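PDB 2Q9R: DUF416 domain-containing protein from Shewanella baltica, which is of unknown function but adopts a mainly helical fold with a pocket that can hold benzoic acid. Local coordinates for residues A[8-13]-A[118-122]. Coordinates in Å, arbitrary orientation, origin at the centre of the assembly. Residue numbers count along the deposited sequence, not the author numbering.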
loop_
_atom_site.group_PDB
_atom_site.type_symbol
_atom_site.label_atom_id
_atom_site.label_comp_id
_atom_site.label_asym_id
_atom_site.label_seq_id
_atom_site.Cartn_x
_atom_site.Cartn_y
_atom_site.Cartn_z
ATOM N N PHE A 8 1.248 22.165 8.414
ATOM C CA PHE A 8 0.099 21.696 7.671
ATOM C C PHE A 8 -1.225 22.174 8.274
ATOM O O PHE A 8 -2.086 22.700 7.545
ATOM C CB PHE A 8 0.145 20.179 7.584
ATOM C CG PHE A 8 -1.021 19.593 6.869
ATOM C CD1 PHE A 8 -1.025 19.508 5.493
ATOM C CD2 PHE A 8 -2.105 19.128 7.576
ATOM C CE1 PHE A 8 -2.122 18.962 4.821
ATOM C CE2 PHE A 8 -3.203 18.602 6.930
ATOM C CZ PHE A 8 -3.210 18.508 5.555
ATOM N N PHE A 9 -1.407 22.033 9.584
ATOM C CA PHE A 9 -2.713 22.385 10.156
ATOM C C PHE A 9 -2.915 23.851 10.302
ATOM O O PHE A 9 -4.059 24.309 10.247
ATOM C CB PHE A 9 -3.009 21.687 11.492
ATOM C CG PHE A 9 -3.429 20.260 11.328
ATOM C CD1 PHE A 9 -4.713 19.951 10.873
ATOM C CD2 PHE A 9 -2.531 19.226 11.581
ATOM C CE1 PHE A 9 -5.110 18.631 10.706
ATOM C CE2 PHE A 9 -2.915 17.897 11.431
ATOM C CZ PHE A 9 -4.202 17.594 10.968
ATOM N N LYS A 10 -1.840 24.610 10.512
ATOM C CA LYS A 10 -2.012 26.061 10.539
ATOM C C LYS A 10 -2.501 26.523 9.141
ATOM O O LYS A 10 -3.288 27.463 9.034
ATOM C CB LYS A 10 -0.739 26.792 11.013
ATOM N N ARG A 11 -2.037 25.842 8.088
ATOM C CA ARG A 11 -2.321 26.221 6.699
ATOM C C ARG A 11 -3.740 25.803 6.326
ATOM O O ARG A 11 -4.520 26.549 5.686
ATOM C CB ARG A 11 -1.342 25.527 5.740
ATOM C CG ARG A 11 0.068 26.097 5.682
ATOM C CD ARG A 11 0.773 25.654 4.401
ATOM N NE ARG A 11 1.203 24.273 4.462
ATOM C CZ ARG A 11 1.210 23.400 3.453
ATOM N NH1 ARG A 11 0.758 23.695 2.260
ATOM N NH2 ARG A 11 1.645 22.164 3.665
ATOM N N LEU A 12 -4.108 24.635 6.814
ATOM C CA LEU A 12 -5.453 24.128 6.616
ATOM C C LEU A 12 -6.458 25.034 7.310
ATOM O O LEU A 12 -7.502 25.404 6.737
ATOM C CB LEU A 12 -5.503 22.686 7.136
ATOM C CG LEU A 12 -6.667 21.793 6.811
ATOM C CD1 LEU A 12 -6.936 21.786 5.315
ATOM C CD2 LEU A 12 -6.361 20.406 7.334
ATOM N N LYS A 13 -6.140 25.439 8.529
ATOM C CA LYS A 13 -7.048 26.300 9.290
ATOM C C LYS A 13 -7.162 27.714 8.670
ATOM O O LYS A 13 -8.204 28.370 8.777
ATOM C CB LYS A 13 -6.601 26.399 10.745
ATOM C CG LYS A 13 -6.777 25.096 11.530
ATOM C CD LYS A 13 -6.032 25.120 12.860
ATOM C CE LYS A 13 -6.156 23.783 13.608
ATOM N NZ LYS A 13 -5.659 23.876 15.028
ATOM N N VAL A 118 -12.173 20.852 8.795
ATOM C CA VAL A 118 -10.739 20.702 8.939
ATOM C C VAL A 118 -10.435 19.283 9.450
ATOM O O VAL A 118 -9.580 18.645 8.918
ATOM C CB VAL A 118 -10.109 21.791 9.915
ATOM C CG1 VAL A 118 -8.679 21.408 10.351
ATOM C CG2 VAL A 118 -10.161 23.242 9.306
ATOM N N ASN A 119 -11.175 18.802 10.447
ATOM C CA ASN A 119 -10.930 17.459 11.018
ATOM C C ASN A 119 -11.184 16.260 10.112
ATOM O O ASN A 119 -10.818 15.141 10.467
ATOM C CB ASN A 119 -11.692 17.273 12.336
ATOM C CG ASN A 119 -10.978 17.950 13.507
ATOM O OD1 ASN A 119 -9.792 18.314 13.399
ATOM N ND2 ASN A 119 -11.696 18.138 14.624
ATOM N N ILE A 120 -11.772 16.485 8.936
ATOM C CA ILE A 120 -11.855 15.439 7.936
ATOM C C ILE A 120 -10.463 15.030 7.557
ATOM O O ILE A 120 -10.241 13.859 7.140
ATOM C CB ILE A 120 -12.658 15.872 6.652
ATOM C CG1 ILE A 120 -14.156 16.115 6.972
ATOM C CG2 ILE A 120 -12.492 14.869 5.544
ATOM C CD1 ILE A 120 -14.817 15.112 7.895
ATOM N N SER A 121 -9.483 15.954 7.706
ATOM C CA SER A 121 -8.053 15.578 7.469
ATOM C C SER A 121 -7.559 14.440 8.373
ATOM O O SER A 121 -6.888 13.505 7.918
ATOM C CB SER A 121 -7.093 16.768 7.641
ATOM O OG SER A 121 -5.714 16.321 7.588
ATOM N N LYS A 122 -7.834 14.575 9.660
ATOM C CA LYS A 122 -7.481 13.581 10.657
ATOM C C LYS A 122 -8.237 12.268 10.478
ATOM O O LYS A 122 -7.713 11.177 10.710
ATOM C CB LYS A 122 -7.783 14.143 12.036
ATOM C CG LYS A 122 -6.841 15.302 12.438
ATOM C CD LYS A 122 -7.196 15.865 13.827
ATOM C CE LYS A 122 -6.178 16.930 14.321
ATOM N NZ LYS A 122 -6.553 17.474 15.678
#
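The short N-terminal helix 8-14 packs one side against residues 118-122, which lead from helix 114-118 into helix 120-136. Val-118 is the central apolar residue of 118-122. Its CA-to-CB bond points toward helix 8-14, and with chi1 in t its CG1 lies 3.9 Å from Leu-12 CD2 and 4.3 Å each from Phe-9 CD1 and Lys-13 CG. Leu-12 (chi1 t, chi2 p) also brings CD2 to 3.7 Å from Ser-121 CB. The two phenylalanines differ in chi1, t for Phe-8 and m for Phe-9, yet both rings reach Ser-121. Phe-8 CE2 is 3.5 Å from Ser-121 OG, which sits at the ring edge. This hydroxyl is hydrogen-bonded to Gln-162 of helix 153-170, a helix that Phe-8 also touches. Lys-122 (chi1 m, then all t) runs extended past Phe-9, with its CG 3.8 Å from Phe-9 CZ. Its NZ is 5.5 Å from the Phe-9 ring centroid, so any cation-pi attraction is weak. Phe-23 of helix 17-42 touches both Phe-8 and Leu-12. The chemistry implies a contact that rests mainly on van der Waals packing of apolar groups, with lysine methylenes at its exposed margin and the Ser-121 hydroxyl satisfied by Gln-162.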